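Long-range contacts in crystal protein (Bacillus thuringiensis serovar dakota, PDB 2ZTB), which recognizes cancer cells as a proteolytically activated Bacillus thuringiensis toxin and probably kills them by forming membrane pores, as aerolysin-type beta-pore-forming toxins do: residues A[82-93]-A[164-175]; A[128-138]-A[229-237]. All coordinates share one frame; numbering follows the deposited sequence.

Contact 1: A[82-93]-A[164-175]; sequences ILAQDTLTNNTN and VPAQSRRTIQLT. With EDO (1,2-ethanediol), chain G.
Two neighbouring strands of the long antiparallel sheet, 82-90 and 168-175, pair here from a classic beta bulge, where Leu83 and Ala84 both face Leu174, to the turns at their far ends. The bulge puts two donors on Leu174 O: Leu83 N lies 2.7 Å from it, nearly in line with the C=O bond, while the longer bond from Ala84 N comes in the carbonyl plane, on a lone pair. Beyond it the ladder is regular as far as Leu88 and Arg170, with Asp86 N and Ile172 O 2.9 Å apart and the reciprocal bond just as straight.

On the face carrying Ala84, Leu88, Ile172 and Leu174, Leu88 CD1 meets Ile172 CD1 at 3.9 Å, the two side chains slanting across one another; Ile102 and Val162 of strands 96-116 and 147-164 pack against this face. The other face is more polar: Thr87 OG1 and Thr171 OG1 share a hydrogen bond of 3.2 Å, and Gln85 CG lies 3.5 Å from the Thr171 CG2 methyl.

Asn90 ties the two turns together. Its CG stands opposite the backbone N (chi1 -165°), which carries the amide across to residues 164-165. OD1 accepts from Thr92 N in an Asx turn, while Asn90 ND2 donates to Glu94 O and, at 2.8 Å and from above the carbonyl plane, to Val164 O.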
loop_
_atom_site.group_PDB
_atom_site.type_symbol
_atom_site.label_atom_id
_atom_site.label_comp_id
_atom_site.label_asym_id
_atom_site.label_seq_id
_atom_site.Cartn_x
_atom_site.Cartn_y
_atom_site.Cartn_z
ATOM N N ILE A 82 23.284 -15.894 10.587
ATOM C CA ILE A 82 24.470 -15.420 11.286
ATOM C C ILE A 82 24.570 -13.913 11.125
ATOM O O ILE A 82 24.703 -13.401 10.003
ATOM C CB ILE A 82 25.778 -16.066 10.751
ATOM C CG1 ILE A 82 25.625 -17.573 10.487
ATOM C CG2 ILE A 82 26.948 -15.783 11.683
ATOM C CD1 ILE A 82 25.246 -18.409 11.665
ATOM N N LEU A 83 24.498 -13.207 12.250
ATOM C CA LEU A 83 24.625 -11.751 12.255
ATOM C C LEU A 83 26.051 -11.304 12.534
ATOM O O LEU A 83 26.451 -10.208 12.152
ATOM C CB LEU A 83 23.677 -11.108 13.273
ATOM C CG LEU A 83 22.159 -11.217 13.084
ATOM C CD1 LEU A 83 21.465 -10.220 14.022
ATOM C CD2 LEU A 83 21.733 -10.983 11.627
ATOM N N ALA A 84 26.812 -12.151 13.214
ATOM C CA ALA A 84 28.199 -11.849 13.533
ATOM C C ALA A 84 28.925 -13.149 13.739
ATOM O O ALA A 84 28.323 -14.139 14.146
ATOM C CB ALA A 84 28.299 -10.984 14.781
ATOM N N GLN A 85 30.217 -13.146 13.438
ATOM C CA GLN A 85 31.052 -14.304 13.640
ATOM C C GLN A 85 32.495 -13.890 13.910
ATOM O O GLN A 85 33.073 -13.100 13.172
ATOM C CB GLN A 85 30.977 -15.236 12.432
ATOM C CG GLN A 85 31.605 -16.587 12.688
ATOM C CD GLN A 85 31.605 -17.479 11.479
ATOM O OE1 GLN A 85 32.661 -17.826 10.966
ATOM N NE2 GLN A 85 30.433 -17.876 11.028
ATOM N N ASP A 86 33.062 -14.447 14.978
ATOM C CA ASP A 86 34.412 -14.137 15.413
ATOM C C ASP A 86 35.129 -15.420 15.801
ATOM O O ASP A 86 34.535 -16.335 16.373
ATOM C CB ASP A 86 34.391 -13.147 16.589
ATOM C CG ASP A 86 33.995 -11.734 16.159
ATOM O OD1 ASP A 86 34.800 -11.055 15.477
ATOM O OD2 ASP A 86 32.870 -11.297 16.484
ATOM N N THR A 87 36.412 -15.486 15.474
ATOM C CA THR A 87 37.216 -16.648 15.790
ATOM C C THR A 87 38.336 -16.236 16.722
ATOM O O THR A 87 39.019 -15.247 16.463
ATOM C CB THR A 87 37.759 -17.300 14.507
ATOM O OG1 THR A 87 36.650 -17.710 13.692
ATOM C CG2 THR A 87 38.630 -18.512 14.827
ATOM N N LEU A 88 38.485 -16.973 17.824
ATOM C CA LEU A 88 39.602 -16.801 18.747
ATOM C C LEU A 88 40.680 -17.847 18.465
ATOM O O LEU A 88 40.403 -19.048 18.457
ATOM C CB LEU A 88 39.131 -16.907 20.207
ATOM C CG LEU A 88 38.178 -15.841 20.768
ATOM C CD1 LEU A 88 37.654 -16.234 22.150
ATOM C CD2 LEU A 88 38.850 -14.463 20.816
ATOM N N THR A 89 41.907 -17.392 18.237
ATOM C CA THR A 89 43.019 -18.306 17.973
ATOM C C THR A 89 43.969 -18.365 19.170
ATOM O O THR A 89 44.390 -17.327 19.689
ATOM C CB THR A 89 43.768 -17.943 16.668
ATOM O OG1 THR A 89 42.836 -17.930 15.576
ATOM C CG2 THR A 89 44.867 -18.956 16.360
ATOM N N ASN A 90 44.270 -19.587 19.614
ATOM C CA ASN A 90 45.233 -19.821 20.688
ATOM C C ASN A 90 46.524 -20.419 20.132
ATOM O O ASN A 90 46.588 -21.615 19.819
ATOM C CB ASN A 90 44.646 -20.728 21.781
ATOM C CG ASN A 90 45.461 -20.706 23.070
ATOM O OD1 ASN A 90 46.514 -20.064 23.149
ATOM N ND2 ASN A 90 44.970 -21.408 24.093
ATOM N N ASN A 91 47.541 -19.568 20.005
ATOM C CA ASN A 91 48.827 -19.966 19.436
ATOM C C ASN A 91 49.846 -20.401 20.484
ATOM O O ASN A 91 51.012 -20.604 20.164
ATOM C CB ASN A 91 49.395 -18.846 18.552
ATOM C CG ASN A 91 48.687 -18.746 17.209
ATOM O OD1 ASN A 91 48.600 -19.727 16.468
ATOM N ND2 ASN A 91 48.178 -17.557 16.889
ATOM N N THR A 92 49.393 -20.550 21.729
ATOM C CA THR A 92 50.264 -20.937 22.841
ATOM C C THR A 92 50.059 -22.399 23.238
ATOM O O THR A 92 49.142 -23.060 22.755
ATOM C CB THR A 92 50.071 -20.028 24.091
ATOM O OG1 THR A 92 48.839 -20.350 24.751
ATOM C CG2 THR A 92 50.090 -18.545 23.707
ATOM N N ASN A 93 50.923 -22.893 24.122
ATOM C CA ASN A 93 50.855 -24.274 24.600
ATOM C C ASN A 93 49.909 -24.441 25.791
ATOM O O ASN A 93 49.670 -25.564 26.254
ATOM C CB ASN A 93 52.258 -24.785 24.954
ATOM C CG ASN A 93 53.229 -24.697 23.783
ATOM O OD1 ASN A 93 52.896 -24.184 22.713
ATOM N ND2 ASN A 93 54.440 -25.201 23.986
ATOM N N VAL A 164 39.642 -21.395 25.138
ATOM C CA VAL A 164 40.174 -22.010 23.925
ATOM C C VAL A 164 41.402 -22.856 24.286
ATOM O O VAL A 164 42.386 -22.334 24.832
ATOM C CB VAL A 164 40.366 -20.998 22.723
ATOM C CG1 VAL A 164 41.134 -19.756 23.140
ATOM C CG2 VAL A 164 41.012 -21.681 21.512
ATOM N N PRO A 165 41.304 -24.184 24.054
ATOM C CA PRO A 165 42.375 -25.136 24.361
ATOM C C PRO A 165 43.700 -24.821 23.662
ATOM O O PRO A 165 43.756 -23.957 22.771
ATOM C CB PRO A 165 41.814 -26.489 23.893
ATOM C CG PRO A 165 40.604 -26.195 23.111
ATOM C CD PRO A 165 40.104 -24.852 23.516
ATOM N N ALA A 166 44.740 -25.551 24.073
ATOM C CA ALA A 166 46.140 -25.295 23.722
ATOM C C ALA A 166 46.395 -24.816 22.290
ATOM O O ALA A 166 46.693 -23.644 22.073
ATOM C CB ALA A 166 47.005 -26.520 24.059
ATOM N N GLN A 167 46.279 -25.714 21.317
ATOM C CA GLN A 167 46.686 -25.394 19.945
ATOM C C GLN A 167 45.499 -25.437 19.023
ATOM O O GLN A 167 45.372 -26.341 18.194
ATOM C CB GLN A 167 47.789 -26.347 19.447
ATOM C CG GLN A 167 49.174 -26.081 20.031
ATOM C CD GLN A 167 49.746 -24.714 19.652
ATOM O OE1 GLN A 167 50.412 -24.073 20.465
ATOM N NE2 GLN A 167 49.497 -24.271 18.417
ATOM N N SER A 168 44.634 -24.439 19.168
ATOM C CA SER A 168 43.333 -24.463 18.517
ATOM C C SER A 168 42.723 -23.083 18.315
ATOM O O SER A 168 43.178 -22.079 18.873
ATOM C CB SER A 168 42.368 -25.339 19.323
ATOM O OG SER A 168 42.521 -25.101 20.710
ATOM N N ARG A 169 41.693 -23.063 17.480
ATOM C CA ARG A 169 40.839 -21.906 17.304
ATOM C C ARG A 169 39.428 -22.283 17.735
ATOM O O ARG A 169 39.073 -23.466 17.776
ATOM C CB ARG A 169 40.851 -21.437 15.845
ATOM C CG ARG A 169 40.565 -22.542 14.844
ATOM C CD ARG A 169 41.087 -22.196 13.459
ATOM N NE ARG A 169 40.945 -23.321 12.532
ATOM C CZ ARG A 169 39.785 -23.726 12.006
ATOM N NH1 ARG A 169 38.640 -23.114 12.323
ATOM N NH2 ARG A 169 39.768 -24.758 11.167
ATOM N N ARG A 170 38.628 -21.269 18.046
ATOM C CA ARG A 170 37.254 -21.466 18.479
ATOM C C ARG A 170 36.381 -20.340 17.945
ATOM O O ARG A 170 36.647 -19.166 18.216
ATOM C CB ARG A 170 37.195 -21.536 20.013
ATOM C CG ARG A 170 35.955 -22.218 20.533
ATOM C CD ARG A 170 36.122 -22.789 21.937
ATOM N NE ARG A 170 34.888 -23.476 22.308
ATOM C CZ ARG A 170 34.520 -23.793 23.545
ATOM N NH1 ARG A 170 35.287 -23.501 24.592
ATOM N NH2 ARG A 170 33.360 -24.410 23.728
ATOM N N THR A 171 35.348 -20.712 17.189
ATOM C CA THR A 171 34.425 -19.761 16.564
ATOM C C THR A 171 33.190 -19.466 17.436
ATOM O O THR A 171 32.605 -20.373 18.047
ATOM C CB THR A 171 33.976 -20.258 15.156
ATOM O OG1 THR A 171 35.126 -20.436 14.328
ATOM C CG2 THR A 171 33.079 -19.263 14.480
ATOM N N ILE A 172 32.825 -18.188 17.489
ATOM C CA ILE A 172 31.637 -17.707 18.191
ATOM C C ILE A 172 30.748 -16.984 17.180
ATOM O O ILE A 172 31.232 -16.162 16.412
ATOM C CB ILE A 172 32.005 -16.737 19.349
ATOM C CG1 ILE A 172 32.893 -17.436 20.389
ATOM C CG2 ILE A 172 30.759 -16.155 20.011
ATOM C CD1 ILE A 172 34.361 -17.107 20.258
ATOM N N GLN A 173 29.458 -17.310 17.171
ATOM C CA GLN A 173 28.506 -16.642 16.294
ATOM C C GLN A 173 27.409 -15.944 17.066
ATOM O O GLN A 173 27.018 -16.390 18.140
ATOM C CB GLN A 173 27.883 -17.627 15.290
ATOM C CG GLN A 173 28.921 -18.481 14.531
ATOM C CD GLN A 173 28.292 -19.633 13.767
ATOM O OE1 GLN A 173 27.391 -20.303 14.268
ATOM N NE2 GLN A 173 28.779 -19.878 12.553
ATOM N N LEU A 174 26.922 -14.837 16.504
ATOM C CA LEU A 174 25.672 -14.244 16.938
ATOM C C LEU A 174 24.632 -14.601 15.891
ATOM O O LEU A 174 24.805 -14.303 14.706
ATOM C CB LEU A 174 25.793 -12.725 17.101
ATOM C CG LEU A 174 24.534 -11.964 17.557
ATOM C CD1 LEU A 174 24.110 -12.345 18.961
ATOM C CD2 LEU A 174 24.772 -10.479 17.472
ATOM N N THR A 175 23.562 -15.260 16.318
ATOM C CA THR A 175 22.546 -15.709 15.381
ATOM C C THR A 175 21.178 -15.154 15.738
ATOM O O THR A 175 20.938 -14.783 16.876
ATOM C CB THR A 175 22.459 -17.241 15.309
ATOM O OG1 THR A 175 21.808 -17.741 16.489
ATOM C CG2 THR A 175 23.868 -17.876 15.163
HETATM C C1 EDO G . 32.625 -7.621 16.192
HETATM O O1 EDO G . 31.752 -8.738 16.414
HETATM C C2 EDO G . 32.793 -7.407 14.691
HETATM O O2 EDO G . 33.311 -6.098 14.405
#

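Contact 2: A[128-138]-A[229-237]; sequences IKKVFEIGGEV and TVTNVSSFD
Val230 and Asn232, on strand 229-237, project against the hairpin formed by 128-132 and 136-138, on the side that faces the sheet, and mainly side chains make the join. Val230 is wedged among four residues. With chi1 at 53° its CG1 takes the crowded position between backbone N and carbonyl carbon and meets Lys130 CB, while Val230 CG2 is left to face Phe132 and Val138, reaching Val138 CG1 at 4.0 Å. Ile128 CG2 comes against its CB.

The Phe132 ring extends from the hairpin beside this valine, so that its edge meets the strand: Phe132 CZ sits 3.3 Å from Val230 O, near the plane of the ring. Asn232 CB approaches the same ring obliquely, 3.6 Å from Phe132 CD1, and Lys130 CG lies over one ring face before that chain bends away, its NZ hydrogen-bonded to Asn72 OD1. The Asn232 amide is bounded at both ends. Asn232 OD1, bonded to Ser110 OG, lies 3.3 Å from Val138 CG2, and Asn232 ND2 comes within 3.5 Å of Gly135 CA, an approach possible because this residue has no side chain. A water donates to Gly135 O at 2.8 Å and accepts weakly from ND2.

At the hairpin tip, Ile134 CD1 rests over one face of Phe236 in a CH-pi contact, 4.2 Å from the ring centroid and 18° off its normal. Phe236 has chi1 at 67°, which stands the ring where Ile134 slants across it. The carboxylate of Glu181 accepts from Ile134 N and Gly135 N. A largely apolar inner side, of Ile128, Phe132, Ile134 and Val138, lying on the sheet, with the Lys129-Glu137 salt bridge on the outer one, is consistent with the amphipathic, probably membrane-inserting beta-hairpin of aerolysin-type toxins.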
loop_
_atom_site.group_PDB
_atom_site.type_symbol
_atom_site.label_atom_id
_atom_site.label_comp_id
_atom_site.label_asym_id
_atom_site.label_seq_id
_atom_site.Cartn_x
_atom_site.Cartn_y
_atom_site.Cartn_z
ATOM N N ILE A 128 -2.355 3.705 6.592
ATOM C CA ILE A 128 -2.228 2.279 6.860
ATOM C C ILE A 128 -1.516 2.103 8.210
ATOM O O ILE A 128 -0.418 2.632 8.435
ATOM C CB ILE A 128 -1.487 1.523 5.692
ATOM C CG1 ILE A 128 -2.319 1.553 4.393
ATOM C CG2 ILE A 128 -1.139 0.084 6.069
ATOM C CD1 ILE A 128 -3.727 0.901 4.503
ATOM N N LYS A 129 -2.176 1.383 9.112
ATOM C CA LYS A 129 -1.630 1.078 10.424
ATOM C C LYS A 129 -1.858 -0.387 10.759
ATOM O O LYS A 129 -2.979 -0.883 10.669
ATOM C CB LYS A 129 -2.275 1.963 11.486
ATOM C CG LYS A 129 -1.808 3.414 11.454
ATOM C CD LYS A 129 -2.757 4.351 12.196
ATOM C CE LYS A 129 -1.988 5.463 12.920
ATOM N NZ LYS A 129 -0.913 4.901 13.793
ATOM N N LYS A 130 -0.793 -1.073 11.151
ATOM C CA LYS A 130 -0.884 -2.474 11.541
ATOM C C LYS A 130 0.046 -2.768 12.714
ATOM O O LYS A 130 1.226 -2.407 12.684
ATOM C CB LYS A 130 -0.564 -3.376 10.336
ATOM C CG LYS A 130 -0.402 -4.862 10.636
ATOM C CD LYS A 130 -1.726 -5.536 10.920
ATOM C CE LYS A 130 -1.496 -6.878 11.599
ATOM N NZ LYS A 130 -2.751 -7.680 11.642
ATOM N N VAL A 131 -0.487 -3.410 13.751
ATOM C CA VAL A 131 0.357 -3.898 14.853
ATOM C C VAL A 131 0.748 -5.363 14.630
ATOM O O VAL A 131 -0.100 -6.263 14.634
ATOM C CB VAL A 131 -0.290 -3.714 16.258
ATOM C CG1 VAL A 131 0.615 -4.301 17.344
ATOM C CG2 VAL A 131 -0.589 -2.235 16.546
ATOM N N PHE A 132 2.039 -5.582 14.422
ATOM C CA PHE A 132 2.574 -6.920 14.226
ATOM C C PHE A 132 3.058 -7.506 15.558
ATOM O O PHE A 132 3.654 -6.801 16.379
ATOM C CB PHE A 132 3.721 -6.879 13.221
ATOM C CG PHE A 132 3.283 -6.637 11.793
ATOM C CD1 PHE A 132 3.659 -5.469 11.129
ATOM C CD2 PHE A 132 2.515 -7.579 11.113
ATOM C CE1 PHE A 132 3.286 -5.238 9.803
ATOM C CE2 PHE A 132 2.130 -7.362 9.786
ATOM C CZ PHE A 132 2.520 -6.186 9.126
ATOM N N GLU A 133 2.798 -8.796 15.761
ATOM C CA GLU A 133 3.197 -9.492 16.982
ATOM C C GLU A 133 4.685 -9.326 17.289
ATOM O O GLU A 133 5.057 -8.917 18.398
ATOM C CB GLU A 133 2.839 -10.975 16.895
ATOM C CG GLU A 133 3.363 -11.802 18.059
ATOM C CD GLU A 133 2.999 -13.267 17.945
ATOM O OE1 GLU A 133 1.920 -13.567 17.364
ATOM O OE2 GLU A 133 3.786 -14.112 18.444
ATOM N N ILE A 134 5.518 -9.650 16.306
ATOM C CA ILE A 134 6.967 -9.593 16.449
ATOM C C ILE A 134 7.513 -8.191 16.142
ATOM O O ILE A 134 8.232 -7.603 16.958
ATOM C CB ILE A 134 7.677 -10.689 15.579
ATOM C CG1 ILE A 134 7.242 -12.089 16.041
ATOM C CG2 ILE A 134 9.212 -10.523 15.610
ATOM C CD1 ILE A 134 7.584 -13.214 15.095
ATOM N N GLY A 135 7.140 -7.649 14.989
ATOM C CA GLY A 135 7.662 -6.367 14.541
ATOM C C GLY A 135 7.130 -5.118 15.222
ATOM O O GLY A 135 7.782 -4.077 15.180
ATOM N N GLY A 136 5.958 -5.198 15.840
ATOM C CA GLY A 136 5.375 -4.028 16.489
ATOM C C GLY A 136 4.565 -3.154 15.548
ATOM O O GLY A 136 4.201 -3.583 14.451
ATOM N N GLU A 137 4.275 -1.928 15.989
ATOM C CA GLU A 137 3.414 -1.020 15.239
ATOM C C GLU A 137 4.122 -0.418 14.038
ATOM O O GLU A 137 5.250 0.078 14.141
ATOM C CB GLU A 137 2.826 0.104 16.097
ATOM C CG GLU A 137 1.723 0.871 15.326
ATOM C CD GLU A 137 1.373 2.234 15.907
ATOM O OE1 GLU A 137 1.080 2.326 17.125
ATOM O OE2 GLU A 137 1.364 3.212 15.127
ATOM N N VAL A 138 3.418 -0.472 12.911
ATOM C CA VAL A 138 3.848 0.090 11.637
ATOM C C VAL A 138 2.732 1.041 11.148
ATOM O O VAL A 138 1.553 0.688 11.182
ATOM C CB VAL A 138 4.112 -1.066 10.635
ATOM C CG1 VAL A 138 4.233 -0.576 9.229
ATOM C CG2 VAL A 138 5.379 -1.850 11.039
ATOM N N THR A 229 -0.820 -4.673 0.636
ATOM C CA THR A 229 -0.153 -5.477 1.649
ATOM C C THR A 229 0.752 -4.592 2.498
ATOM O O THR A 229 1.401 -3.671 2.001
ATOM C CB THR A 229 0.683 -6.602 1.002
ATOM O OG1 THR A 229 -0.147 -7.340 0.103
ATOM C CG2 THR A 229 1.249 -7.572 2.072
ATOM N N VAL A 230 0.783 -4.889 3.786
ATOM C CA VAL A 230 1.735 -4.268 4.711
ATOM C C VAL A 230 2.640 -5.370 5.276
ATOM O O VAL A 230 2.154 -6.336 5.859
ATOM C CB VAL A 230 1.025 -3.380 5.776
ATOM C CG1 VAL A 230 -0.067 -4.141 6.513
ATOM C CG2 VAL A 230 2.033 -2.765 6.749
ATOM N N THR A 231 3.942 -5.252 4.994
ATOM C CA THR A 231 4.971 -6.200 5.422
ATOM C C THR A 231 5.965 -5.564 6.422
ATOM O O THR A 231 6.194 -4.342 6.412
ATOM C CB THR A 231 5.723 -6.773 4.231
ATOM O OG1 THR A 231 4.793 -7.415 3.353
ATOM C CG2 THR A 231 6.745 -7.812 4.661
ATOM N N ASN A 232 6.484 -6.394 7.329
ATOM C CA ASN A 232 7.536 -5.997 8.260
ATOM C C ASN A 232 8.534 -7.146 8.304
ATOM O O ASN A 232 8.134 -8.307 8.415
ATOM C CB ASN A 232 6.965 -5.652 9.648
ATOM C CG ASN A 232 7.994 -4.966 10.568
ATOM O OD1 ASN A 232 8.060 -3.744 10.639
ATOM N ND2 ASN A 232 8.806 -5.762 11.265
ATOM N N VAL A 233 9.816 -6.827 8.116
ATOM C CA VAL A 233 10.905 -7.817 8.246
ATOM C C VAL A 233 11.796 -7.394 9.419
ATOM O O VAL A 233 12.317 -6.273 9.459
ATOM C CB VAL A 233 11.694 -8.052 6.915
ATOM C CG1 VAL A 233 12.718 -9.188 7.057
ATOM C CG2 VAL A 233 10.733 -8.408 5.762
ATOM N N SER A 234 11.895 -8.269 10.419
ATOM C CA SER A 234 12.700 -7.981 11.612
ATOM C C SER A 234 13.386 -9.237 12.143
ATOM O O SER A 234 13.014 -10.370 11.802
ATOM C CB SER A 234 11.862 -7.301 12.699
ATOM O OG SER A 234 10.827 -8.152 13.168
ATOM N N SER A 235 14.421 -9.021 12.943
ATOM C CA SER A 235 15.171 -10.117 13.520
ATOM C C SER A 235 14.753 -10.246 14.976
ATOM O O SER A 235 14.378 -9.258 15.601
ATOM C CB SER A 235 16.677 -9.890 13.387
ATOM O OG SER A 235 17.049 -8.742 14.112
ATOM N N PHE A 236 14.779 -11.480 15.475
ATOM C CA PHE A 236 14.415 -11.821 16.848
ATOM C C PHE A 236 15.108 -13.128 17.255
ATOM O O PHE A 236 15.752 -13.776 16.432
ATOM C CB PHE A 236 12.880 -11.905 17.005
ATOM C CG PHE A 236 12.234 -13.048 16.253
ATOM C CD1 PHE A 236 11.622 -14.085 16.945
ATOM C CD2 PHE A 236 12.220 -13.081 14.856
ATOM C CE1 PHE A 236 11.018 -15.147 16.269
ATOM C CE2 PHE A 236 11.608 -14.144 14.171
ATOM C CZ PHE A 236 11.010 -15.176 14.893
ATOM N N ASP A 237 14.984 -13.488 18.526
ATOM C CA ASP A 237 15.534 -14.724 19.091
ATOM C C ASP A 237 17.037 -14.836 18.893
ATOM O O ASP A 237 17.529 -15.838 18.359
ATOM C CB ASP A 237 14.793 -15.968 18.561
ATOM C CG ASP A 237 13.408 -16.161 19.191
ATOM O OD1 ASP A 237 13.010 -15.397 20.097
ATOM O OD2 ASP A 237 12.700 -17.097 18.768
HETATM O O HOH W 1 10.180 -3.911 13.696
#

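From the N terminus the chain runs out along strand 61-90, where contact 1 opens, turns, and comes back along 96-116 to the hairpin 126-142, where contact 2 opens. Strand 147-164 leads out again, and 164-175 closes contact 1 after 70 intervening residues. Only when the chain has passed through 168-199 and entered strand 223-247 does 229-237 close contact 2, with 90 residues between its segments. The two loops therefore cross. Contact 1 joins strands edge to edge near one end of the elongated molecule; contact 2, its centre 35 Å away, lays the separate two-stranded hairpin on the sheet. Neighbouring strands 168-199 and 223-247 connect them.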